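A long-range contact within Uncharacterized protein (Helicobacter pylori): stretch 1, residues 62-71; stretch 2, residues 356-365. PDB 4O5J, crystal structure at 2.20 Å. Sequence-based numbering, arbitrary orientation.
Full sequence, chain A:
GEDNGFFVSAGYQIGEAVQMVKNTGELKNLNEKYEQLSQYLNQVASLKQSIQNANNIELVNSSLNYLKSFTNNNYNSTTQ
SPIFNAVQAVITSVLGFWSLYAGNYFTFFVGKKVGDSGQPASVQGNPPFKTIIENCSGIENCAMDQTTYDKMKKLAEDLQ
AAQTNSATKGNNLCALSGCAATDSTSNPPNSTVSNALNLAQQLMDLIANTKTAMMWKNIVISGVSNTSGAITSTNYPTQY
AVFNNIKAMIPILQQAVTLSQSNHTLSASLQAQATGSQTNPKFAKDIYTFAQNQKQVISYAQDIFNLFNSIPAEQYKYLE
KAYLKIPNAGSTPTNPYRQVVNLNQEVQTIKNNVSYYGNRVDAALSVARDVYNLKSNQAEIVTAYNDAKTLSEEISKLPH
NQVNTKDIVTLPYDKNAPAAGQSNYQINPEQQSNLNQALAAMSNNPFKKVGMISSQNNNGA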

# COMPACT_ATOMS: atom_id res chain seq x y z
N SER A 62 -17.51 -15.83 15.93
CA SER A 62 -16.08 -16.04 15.87
C SER A 62 -15.47 -15.21 14.74
O SER A 62 -14.44 -14.56 14.92
CB SER A 62 -15.82 -17.49 15.60
OG SER A 62 -14.50 -17.74 15.82
N SER A 63 -16.14 -15.23 13.59
CA SER A 63 -15.69 -14.49 12.41
C SER A 63 -15.82 -12.99 12.64
O SER A 63 -14.92 -12.21 12.27
CB SER A 63 -16.52 -14.86 11.18
OG SER A 63 -16.49 -16.27 10.98
N LEU A 64 -16.92 -12.57 13.25
CA LEU A 64 -17.13 -11.14 13.55
C LEU A 64 -16.04 -10.68 14.50
O LEU A 64 -15.44 -9.62 14.30
CB LEU A 64 -18.50 -10.91 14.18
CG LEU A 64 -18.80 -9.45 14.53
CD1 LEU A 64 -18.72 -8.55 13.30
CD2 LEU A 64 -20.16 -9.32 15.19
N ASN A 65 -15.76 -11.49 15.51
CA ASN A 65 -14.71 -11.12 16.44
C ASN A 65 -13.33 -10.95 15.78
O ASN A 65 -12.56 -10.07 16.18
CB ASN A 65 -14.64 -12.08 17.60
CG ASN A 65 -13.52 -11.72 18.58
OD1 ASN A 65 -12.41 -12.25 18.51
ND2 ASN A 65 -13.79 -10.76 19.45
N TYR A 66 -13.01 -11.78 14.80
CA TYR A 66 -11.77 -11.59 14.07
C TYR A 66 -11.79 -10.25 13.28
O TYR A 66 -10.84 -9.45 13.34
CB TYR A 66 -11.52 -12.77 13.10
CG TYR A 66 -10.47 -12.37 12.11
CD1 TYR A 66 -9.10 -12.39 12.46
CD2 TYR A 66 -10.83 -11.86 10.84
CE1 TYR A 66 -8.13 -11.97 11.57
CE2 TYR A 66 -9.86 -11.45 9.94
CZ TYR A 66 -8.53 -11.49 10.30
OH TYR A 66 -7.57 -11.06 9.40
N LEU A 67 -12.85 -10.02 12.51
CA LEU A 67 -13.01 -8.81 11.74
C LEU A 67 -12.80 -7.58 12.62
O LEU A 67 -11.95 -6.70 12.32
CB LEU A 67 -14.40 -8.80 11.16
CG LEU A 67 -14.65 -9.15 9.68
CD1 LEU A 67 -13.48 -9.78 9.03
CD2 LEU A 67 -15.89 -9.99 9.49
N LYS A 68 -13.54 -7.53 13.73
CA LYS A 68 -13.50 -6.38 14.65
C LYS A 68 -12.15 -6.26 15.28
O LYS A 68 -11.61 -5.15 15.48
CB LYS A 68 -14.54 -6.50 15.78
CG LYS A 68 -15.93 -6.44 15.27
CD LYS A 68 -16.94 -6.70 16.38
CE LYS A 68 -17.82 -5.47 16.66
NZ LYS A 68 -17.07 -4.50 17.40
N SER A 69 -11.55 -7.39 15.60
CA SER A 69 -10.27 -7.32 16.25
C SER A 69 -9.20 -6.74 15.27
O SER A 69 -8.30 -5.96 15.64
CB SER A 69 -9.96 -8.70 16.77
OG SER A 69 -8.67 -8.67 17.27
N PHE A 70 -9.32 -7.08 13.99
CA PHE A 70 -8.36 -6.55 13.02
C PHE A 70 -8.59 -5.04 12.91
O PHE A 70 -7.64 -4.25 12.91
CB PHE A 70 -8.56 -7.20 11.66
CG PHE A 70 -7.75 -6.57 10.57
CD1 PHE A 70 -6.50 -7.08 10.25
CD2 PHE A 70 -8.22 -5.45 9.88
CE1 PHE A 70 -5.72 -6.49 9.23
CE2 PHE A 70 -7.47 -4.85 8.89
CZ PHE A 70 -6.21 -5.37 8.55
N THR A 71 -9.85 -4.62 12.82
CA THR A 71 -10.12 -3.19 12.63
C THR A 71 -9.65 -2.39 13.82
O THR A 71 -9.16 -1.28 13.66
CB THR A 71 -11.59 -2.93 12.38
OG1 THR A 71 -11.98 -3.65 11.23
CG2 THR A 71 -11.85 -1.41 12.15
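Stretch 2 (356-365) YYGNRVDAAL

Stretch 2 is helical throughout, as is stretch 1, and both helices run on beyond the segments considered here. Their N-to-C directions differ by 136°, so the second helix crosses the first in a splayed antiparallel sense (signed angle -136°), the axes approaching to 9.3 Å. The CA atoms come nearest where two small residues meet: Ser63 CA and Ala364 CA lie 4.9 Å apart, whereas Phe70 CA and Tyr357 CA, where two aromatic rings meet, are 8.4 Å apart.

The main bump is Tyr66, whose t side chain enters a hollow formed by Tyr357, Arg360, Val361 and Ala364. The short methyl of Ala364 leaves room for the ring, with CB 4.0 Å from Tyr66 CD2, while Arg360 CB lies 3.4 Å from Tyr66 CZ. The aliphatic part of Arg360, from CB to CD, lies along the Tyr66 ring, while the guanidinium leads away and NH1 donates to Tyr356 O at 2.8 Å.

Leu67 starts sideways but bends its end inward, placing CD1 3.6 Å from Ala364 CB and 4.2 Å from Val361 CG2. At the wider end, the edge of Phe70 meets the face of Tyr357, with centroids 5.0 Å apart and planes at 72°; Phe70 CD1 lies 3.4 Å from Tyr357 CD1, so that the slightly positive hydrogens at the Phe70 edge point at the electron-rich Tyr357 face.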

# COMPACT_ATOMS: atom_id res chain seq x y z
N TYR A 356 -0.66 -13.17 6.26
CA TYR A 356 -1.28 -13.60 7.53
C TYR A 356 -2.75 -13.23 7.60
O TYR A 356 -3.59 -14.11 7.83
CB TYR A 356 -0.55 -13.03 8.71
CG TYR A 356 -1.19 -13.39 10.03
CD1 TYR A 356 -2.15 -12.58 10.62
CD2 TYR A 356 -0.81 -14.56 10.69
CE1 TYR A 356 -2.73 -12.95 11.85
CE2 TYR A 356 -1.36 -14.93 11.90
CZ TYR A 356 -2.32 -14.13 12.47
OH TYR A 356 -2.83 -14.55 13.64
N TYR A 357 -3.07 -11.94 7.41
CA TYR A 357 -4.47 -11.49 7.51
C TYR A 357 -5.30 -11.80 6.28
O TYR A 357 -6.53 -11.86 6.34
CB TYR A 357 -4.55 -9.99 7.77
CG TYR A 357 -3.93 -9.60 9.11
CD1 TYR A 357 -4.58 -9.91 10.33
CD2 TYR A 357 -2.71 -8.96 9.17
CE1 TYR A 357 -4.00 -9.57 11.54
CE2 TYR A 357 -2.14 -8.62 10.38
CZ TYR A 357 -2.79 -8.92 11.54
OH TYR A 357 -2.23 -8.59 12.70
N GLY A 358 -4.63 -11.96 5.15
CA GLY A 358 -5.29 -12.33 3.90
C GLY A 358 -6.05 -13.63 4.04
O GLY A 358 -7.25 -13.66 3.78
N ASN A 359 -5.37 -14.71 4.47
CA ASN A 359 -6.07 -15.98 4.79
C ASN A 359 -7.22 -15.76 5.72
O ASN A 359 -8.32 -16.20 5.47
CB ASN A 359 -5.18 -17.05 5.39
CG ASN A 359 -4.18 -17.51 4.40
OD1 ASN A 359 -4.36 -17.35 3.17
ND2 ASN A 359 -3.07 -18.00 4.90
N ARG A 360 -6.96 -15.08 6.82
CA ARG A 360 -7.99 -14.99 7.86
C ARG A 360 -9.19 -14.18 7.40
O ARG A 360 -10.30 -14.53 7.70
CB ARG A 360 -7.40 -14.45 9.14
CG ARG A 360 -6.73 -15.55 9.90
CD ARG A 360 -5.67 -14.99 10.79
NE ARG A 360 -4.93 -16.11 11.34
CZ ARG A 360 -3.86 -16.67 10.77
NH1 ARG A 360 -3.34 -16.21 9.59
NH2 ARG A 360 -3.32 -17.71 11.40
N VAL A 361 -8.98 -13.11 6.64
CA VAL A 361 -10.11 -12.30 6.20
C VAL A 361 -10.91 -13.06 5.15
O VAL A 361 -12.15 -12.93 5.11
CB VAL A 361 -9.70 -10.90 5.69
CG1 VAL A 361 -9.09 -10.95 4.29
CG2 VAL A 361 -10.91 -9.96 5.70
N ASP A 362 -10.24 -13.89 4.32
CA ASP A 362 -10.97 -14.71 3.35
C ASP A 362 -11.94 -15.63 3.99
O ASP A 362 -13.05 -15.79 3.50
CB ASP A 362 -10.02 -15.53 2.48
CG ASP A 362 -9.26 -14.62 1.47
OD1 ASP A 362 -9.72 -13.51 1.15
OD2 ASP A 362 -8.20 -15.02 0.97
N ALA A 363 -11.50 -16.29 5.05
CA ALA A 363 -12.36 -17.19 5.80
C ALA A 363 -13.50 -16.39 6.48
O ALA A 363 -14.66 -16.80 6.44
CB ALA A 363 -11.53 -18.00 6.83
N ALA A 364 -13.19 -15.26 7.09
CA ALA A 364 -14.27 -14.46 7.70
C ALA A 364 -15.26 -13.96 6.65
O ALA A 364 -16.45 -14.04 6.86
CB ALA A 364 -13.74 -13.29 8.48
N LEU A 365 -14.73 -13.47 5.52
CA LEU A 365 -15.57 -12.99 4.43
C LEU A 365 -16.52 -14.10 3.95
O LEU A 365 -17.71 -13.85 3.63
CB LEU A 365 -14.71 -12.51 3.27
CG LEU A 365 -15.51 -12.17 2.01
CD1 LEU A 365 -16.42 -11.01 2.28
CD2 LEU A 365 -14.52 -11.81 0.94